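Local coordinates for putative lipoprotein (Parabacteroides distasonis ATCC 8503, PDB 3JX8) that is of unknown function but, as a putative lipoprotein with an adhesin-like beta-solenoid fold, may serve in adhesion or lipid binding at the cell surface, at residues Pro43-Thr48 / Tyr89-Asn94; Glu209-Ala214 / Glu227-Gly232. All blocks are in the same frame, centred on the assembly; numbering follows the deposited sequence.

Contact 1 (Pro43-Thr48 / Tyr89-Asn94)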
loop_
_atom_site.group_PDB
_atom_site.type_symbol
_atom_site.label_atom_id
_atom_site.label_comp_id
_atom_site.label_asym_id
_atom_site.label_seq_id
_atom_site.Cartn_x
_atom_site.Cartn_y
_atom_site.Cartn_z
ATOM N N PRO A 43 -34.344 1.147 -12.513
ATOM C CA PRO A 43 -32.910 1.294 -12.787
ATOM C C PRO A 43 -32.688 1.868 -14.192
ATOM O O PRO A 43 -33.447 1.573 -15.124
ATOM C CB PRO A 43 -32.370 -0.122 -12.652
ATOM C CG PRO A 43 -33.524 -0.992 -12.964
ATOM C CD PRO A 43 -34.771 -0.259 -12.504
ATOM N N TYR A 44 -31.687 2.723 -14.319
ATOM C CA TYR A 44 -31.505 3.504 -15.529
ATOM C C TYR A 44 -30.046 3.615 -15.876
ATOM O O TYR A 44 -29.222 3.767 -14.986
ATOM C CB TYR A 44 -32.066 4.907 -15.302
ATOM C CG TYR A 44 -31.871 5.858 -16.470
ATOM C CD1 TYR A 44 -32.718 5.821 -17.569
ATOM C CD2 TYR A 44 -30.860 6.804 -16.454
ATOM C CE1 TYR A 44 -32.550 6.690 -18.622
ATOM C CE2 TYR A 44 -30.681 7.668 -17.494
ATOM C CZ TYR A 44 -31.534 7.617 -18.576
ATOM O OH TYR A 44 -31.355 8.488 -19.624
ATOM N N LEU A 45 -29.733 3.524 -17.162
ATOM C CA LEU A 45 -28.388 3.775 -17.630
ATOM C C LEU A 45 -28.413 4.534 -18.933
ATOM O O LEU A 45 -29.065 4.131 -19.898
ATOM C CB LEU A 45 -27.618 2.482 -17.852
ATOM C CG LEU A 45 -26.208 2.614 -18.442
ATOM C CD1 LEU A 45 -25.250 3.490 -17.571
ATOM C CD2 LEU A 45 -25.637 1.224 -18.733
ATOM N N SER A 46 -27.622 5.592 -18.970
ATOM C CA SER A 46 -27.379 6.339 -20.181
ATOM C C SER A 46 -25.877 6.608 -20.330
ATOM O O SER A 46 -25.226 6.984 -19.366
ATOM C CB SER A 46 -28.145 7.663 -20.101
ATOM O OG SER A 46 -27.694 8.569 -21.088
ATOM N N VAL A 47 -25.358 6.448 -21.544
ATOM C CA VAL A 47 -23.940 6.665 -21.854
ATOM C C VAL A 47 -23.840 7.547 -23.101
ATOM O O VAL A 47 -24.502 7.281 -24.120
ATOM C CB VAL A 47 -23.201 5.340 -22.144
ATOM C CG1 VAL A 47 -21.733 5.611 -22.545
ATOM C CG2 VAL A 47 -23.295 4.380 -20.960
ATOM N N THR A 48 -23.009 8.582 -23.014
ATOM C CA THR A 48 -22.710 9.460 -24.120
ATOM C C THR A 48 -21.211 9.364 -24.417
ATOM O O THR A 48 -20.368 9.640 -23.554
ATOM C CB THR A 48 -23.072 10.897 -23.780
ATOM O OG1 THR A 48 -24.463 10.970 -23.438
ATOM C CG2 THR A 48 -22.758 11.853 -24.963
ATOM N N TYR A 89 -17.312 11.961 -22.805
ATOM C CA TYR A 89 -17.637 10.669 -22.202
ATOM C C TYR A 89 -18.331 10.912 -20.881
ATOM O O TYR A 89 -17.703 11.351 -19.918
ATOM C CB TYR A 89 -16.381 9.811 -22.065
ATOM C CG TYR A 89 -16.582 8.359 -21.669
ATOM C CD1 TYR A 89 -17.844 7.746 -21.657
ATOM C CD2 TYR A 89 -15.485 7.576 -21.333
ATOM C CE1 TYR A 89 -17.989 6.414 -21.289
ATOM C CE2 TYR A 89 -15.636 6.232 -20.986
ATOM C CZ TYR A 89 -16.881 5.666 -20.958
ATOM O OH TYR A 89 -17.003 4.342 -20.630
ATOM N N LYS A 90 -19.648 10.681 -20.877
ATOM C CA LYS A 90 -20.509 10.951 -19.735
ATOM C C LYS A 90 -21.388 9.739 -19.508
ATOM O O LYS A 90 -21.884 9.118 -20.481
ATOM C CB LYS A 90 -21.395 12.160 -19.992
ATOM C CG LYS A 90 -20.631 13.443 -20.156
ATOM C CD LYS A 90 -21.536 14.692 -20.236
ATOM C CE LYS A 90 -22.154 14.876 -21.590
ATOM N NZ LYS A 90 -23.086 16.050 -21.624
ATOM N N ILE A 91 -21.592 9.408 -18.237
ATOM C CA ILE A 91 -22.435 8.297 -17.863
ATOM C C ILE A 91 -23.396 8.793 -16.778
ATOM O O ILE A 91 -22.987 9.495 -15.843
ATOM C CB ILE A 91 -21.605 7.121 -17.291
ATOM C CG1 ILE A 91 -20.550 6.675 -18.317
ATOM C CG2 ILE A 91 -22.548 5.966 -16.849
ATOM C CD1 ILE A 91 -19.461 5.718 -17.777
ATOM N N LYS A 92 -24.674 8.461 -16.918
ATOM C CA LYS A 92 -25.647 8.723 -15.865
ATOM C C LYS A 92 -26.345 7.410 -15.542
ATOM O O LYS A 92 -26.809 6.691 -16.443
ATOM C CB LYS A 92 -26.647 9.795 -16.291
ATOM C CG LYS A 92 -26.023 11.174 -16.425
ATOM C CD LYS A 92 -27.071 12.254 -16.542
ATOM C CE LYS A 92 -26.421 13.626 -16.648
ATOM N NZ LYS A 92 -27.379 14.697 -16.245
ATOM N N SER A 93 -26.404 7.065 -14.264
ATOM C CA SER A 93 -27.083 5.819 -13.913
ATOM C C SER A 93 -27.644 5.882 -12.519
ATOM O O SER A 93 -27.203 6.695 -11.714
ATOM C CB SER A 93 -26.136 4.616 -14.069
ATOM O OG SER A 93 -26.830 3.384 -14.014
ATOM N N ASN A 94 -28.637 5.043 -12.256
ATOM C CA ASN A 94 -29.143 4.851 -10.921
ATOM C C ASN A 94 -29.600 3.419 -10.652
ATOM O O ASN A 94 -29.874 2.639 -11.578
ATOM C CB ASN A 94 -30.242 5.859 -10.621
ATOM C CG ASN A 94 -31.421 5.755 -11.574
ATOM O OD1 ASN A 94 -32.297 4.900 -11.411
ATOM N ND2 ASN A 94 -31.462 6.643 -12.539
#
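Tyr44 to Thr48 and Lys90 to Asn94 pair as neighbouring antiparallel strands near the N-terminal end of the beta-solenoid, their axes 4.7 Å apart. Three hydrogen-bonded pairs, Tyr44 with Asn94, Ser46 with Lys92 and Thr48 with Lys90, give six backbone bonds; the shortest, Thr48 N to Lys90 O at 2.8 Å, is nearly straight at 176°. At the Tyr44 end the bonding is denser, because Tyr44 O accepts both Asn94 N (3.1 Å) and the hydroxyl of Ser93. Beside it, Tyr44 N reaches Asn94 O over a longer 3.3 Å.

The non-hydrogen-bonded pairs, Leu45 with Ser93 and Val47 with Ile91, point their side chains to the buried face. There Leu45 CD1 lies 3.7 Å from Ile91 CG2 and also meets Ser93 CB, while Val47 CG1 approaches the edge of the Tyr89 ring at CE1, 4.0 Å away. Leu66 and Ile68 of strand 65-70 pack against this face, as does Phe34 of strand 33-38. Tyr44, Ser46, Thr48, Lys90 and Lys92 occupy the other face, with the two lysines exposed.

Outside the pair, the Tyr44 hydroxyl bonds Glu17 and Thr48 OG1 bonds Thr15. Backbone bonds of Val47 with Arg16 place strand 13-17 on the far edge of strand 44-50, and those of Ile91 with Asp33 and Glu35 place the parallel strand 33-38 beyond strand 89-95. Ser93 OG, placed anti to its backbone N (chi1 -167°), also bonds Tyr23 OH; its own hydrogen goes to Tyr44 O, 2.6 Å away.

Contact 2 (Glu209-Ala214 / Glu227-Gly232); sequences EISVYA and EIHYKG
This is a parallel beta pairing between successive coils near the C-terminal end of the beta-solenoid, in which Glu209 to Tyr213 match Glu227 to Lys231 residue for residue. In-register stacking puts like on like at two of five pairs: Ile210 sits beside Ile228, and Glu209 beside Glu227. The two carboxylates point the same way, with OE2 of Glu209 4.2 Å from OE1 of Glu227, which may raise the proton affinity of Glu227; the His229 bond probably offsets this for Glu209.

On the same face, His229 NE2 gives a weak hydrogen bond to Glu209 OE1 at 3.1 Å. The carboxylate lies at the imidazole edge with its plane turned 86° from the ring, and Ser211 OG meets the same edge at CD2. ND1 is held by Asn247 of the next strand, so both ring nitrogens have a partner, the one at NE2 weak.

The face of Ile210, Val212, Ile228 and Tyr230 is largely apolar. Val212 CG1 touches Tyr230 CB at 3.5 Å and meets Ile228 CG2, with Leu218 of strand 217-223 and Ile204 of strand 200-205 closing over it.

At the strand ends, Ala214 N reaches Lys231 O by a weak bond. Lys231 leans over the Tyr213 ring, its chain bent where chi3 (-83°) places CE; the ammonium NZ makes a cation-pi contact over this face, and CE a CH-pi contact 3.9 Å from the ring centroid.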
loop_
_atom_site.group_PDB
_atom_site.type_symbol
_atom_site.label_atom_id
_atom_site.label_comp_id
_atom_site.label_asym_id
_atom_site.label_seq_id
_atom_site.Cartn_x
_atom_site.Cartn_y
_atom_site.Cartn_z
ATOM N N GLU A 209 0.688 10.999 5.666
ATOM C CA GLU A 209 0.143 11.934 6.628
ATOM C C GLU A 209 -1.345 11.759 6.866
ATOM O O GLU A 209 -2.111 11.521 5.926
ATOM C CB GLU A 209 0.350 13.325 6.056
ATOM C CG GLU A 209 0.500 14.395 7.035
ATOM C CD GLU A 209 1.288 15.581 6.468
ATOM O OE1 GLU A 209 0.705 16.659 6.399
ATOM O OE2 GLU A 209 2.478 15.419 6.084
ATOM N N ILE A 210 -1.749 11.912 8.119
ATOM C CA ILE A 210 -3.156 11.903 8.512
ATOM C C ILE A 210 -3.429 13.092 9.419
ATOM O O ILE A 210 -2.676 13.360 10.371
ATOM C CB ILE A 210 -3.539 10.622 9.261
ATOM C CG1 ILE A 210 -3.218 9.376 8.412
ATOM C CG2 ILE A 210 -5.055 10.688 9.753
ATOM C CD1 ILE A 210 -3.505 8.012 9.150
ATOM N N SER A 211 -4.503 13.806 9.121
ATOM C CA SER A 211 -5.023 14.850 10.007
ATOM C C SER A 211 -6.351 14.392 10.574
ATOM O O SER A 211 -7.302 14.196 9.817
ATOM C CB SER A 211 -5.215 16.147 9.247
ATOM O OG SER A 211 -3.967 16.589 8.730
ATOM N N VAL A 212 -6.424 14.227 11.896
ATOM C CA VAL A 212 -7.569 13.602 12.521
ATOM C C VAL A 212 -8.151 14.485 13.609
ATOM O O VAL A 212 -7.432 15.256 14.248
ATOM C CB VAL A 212 -7.200 12.191 13.103
ATOM C CG1 VAL A 212 -6.065 12.302 14.151
ATOM C CG2 VAL A 212 -8.467 11.437 13.635
ATOM N N TYR A 213 -9.472 14.357 13.790
ATOM C CA TYR A 213 -10.211 14.991 14.870
ATOM C C TYR A 213 -10.981 13.887 15.573
ATOM O O TYR A 213 -11.917 13.325 15.012
ATOM C CB TYR A 213 -11.156 16.019 14.277
ATOM C CG TYR A 213 -12.103 16.747 15.209
ATOM C CD1 TYR A 213 -11.860 16.848 16.564
ATOM C CD2 TYR A 213 -13.227 17.408 14.689
ATOM C CE1 TYR A 213 -12.713 17.536 17.396
ATOM C CE2 TYR A 213 -14.085 18.117 15.508
ATOM C CZ TYR A 213 -13.820 18.184 16.859
ATOM O OH TYR A 213 -14.652 18.879 17.693
ATOM N N ALA A 214 -10.546 13.566 16.793
ATOM C CA ALA A 214 -11.139 12.530 17.639
ATOM C C ALA A 214 -11.439 13.190 18.977
ATOM O O ALA A 214 -10.615 13.919 19.518
ATOM C CB ALA A 214 -10.192 11.314 17.821
ATOM N N GLU A 227 3.503 11.413 9.548
ATOM C CA GLU A 227 3.015 12.305 10.607
ATOM C C GLU A 227 1.529 12.259 10.814
ATOM O O GLU A 227 0.760 12.197 9.826
ATOM C CB GLU A 227 3.369 13.755 10.277
ATOM C CG GLU A 227 4.867 13.995 10.170
ATOM C CD GLU A 227 5.220 15.460 9.855
ATOM O OE1 GLU A 227 4.330 16.285 9.717
ATOM O OE2 GLU A 227 6.393 15.792 9.709
ATOM N N ILE A 228 1.141 12.282 12.092
ATOM C CA ILE A 228 -0.252 12.377 12.503
ATOM C C ILE A 228 -0.419 13.730 13.223
ATOM O O ILE A 228 0.314 14.056 14.172
ATOM C CB ILE A 228 -0.691 11.215 13.397
ATOM C CG1 ILE A 228 -0.518 9.912 12.607
ATOM C CG2 ILE A 228 -2.173 11.449 13.920
ATOM C CD1 ILE A 228 -0.742 8.593 13.401
ATOM N N HIS A 229 -1.352 14.522 12.724
ATOM C CA HIS A 229 -1.713 15.788 13.330
ATOM C C HIS A 229 -3.113 15.590 13.859
ATOM O O HIS A 229 -4.010 15.155 13.113
ATOM C CB HIS A 229 -1.750 16.910 12.291
ATOM C CG HIS A 229 -0.655 16.833 11.287
ATOM N ND1 HIS A 229 0.654 17.120 11.597
ATOM C CD2 HIS A 229 -0.669 16.476 9.980
ATOM C CE1 HIS A 229 1.402 16.955 10.521
ATOM N NE2 HIS A 229 0.624 16.567 9.522
ATOM N N TYR A 230 -3.334 15.901 15.123
ATOM C CA TYR A 230 -4.652 15.715 15.681
ATOM C C TYR A 230 -5.173 16.909 16.452
ATOM O O TYR A 230 -4.407 17.704 17.023
ATOM C CB TYR A 230 -4.708 14.460 16.551
ATOM C CG TYR A 230 -4.106 14.561 17.952
ATOM C CD1 TYR A 230 -2.720 14.455 18.146
ATOM C CD2 TYR A 230 -4.910 14.731 19.080
ATOM C CE1 TYR A 230 -2.168 14.516 19.414
ATOM C CE2 TYR A 230 -4.361 14.784 20.354
ATOM C CZ TYR A 230 -3.001 14.669 20.510
ATOM O OH TYR A 230 -2.432 14.719 21.734
ATOM N N LYS A 231 -6.501 16.997 16.472
ATOM C CA LYS A 231 -7.203 17.995 17.255
ATOM C C LYS A 231 -8.291 17.305 18.029
ATOM O O LYS A 231 -8.591 16.140 17.778
ATOM C CB LYS A 231 -7.796 19.066 16.352
ATOM C CG LYS A 231 -8.772 18.551 15.330
ATOM C CD LYS A 231 -9.352 19.688 14.479
ATOM C CE LYS A 231 -10.507 20.356 15.209
ATOM N NZ LYS A 231 -11.069 21.495 14.433
ATOM N N GLY A 232 -8.902 18.041 18.949
ATOM C CA GLY A 232 -9.804 17.461 19.918
ATOM C C GLY A 232 -9.000 17.211 21.172
ATOM O O GLY A 232 -7.805 17.463 21.202
#

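In the fold
After the short strand 6-8, strand 13-17 comes next and later pairs with strand 44-50. Contact 1 then closes a loop of 40 residues, bringing strand 89-95 back antiparallel to strand 44-50, in the irregular opening part of the fold. From strand 108-111 onward the chain settles into parallel coils, and contact 2 joins two of the last ones across a loop of only 12 residues, which holds strand 217-223 of the other wall. The contacts are in series, neither nesting nor crossing. The centres of contact 1 and contact 2 lie about 38 Å apart, on opposite sides of the chain's centre, linked by the stacked strands of the solenoid between them.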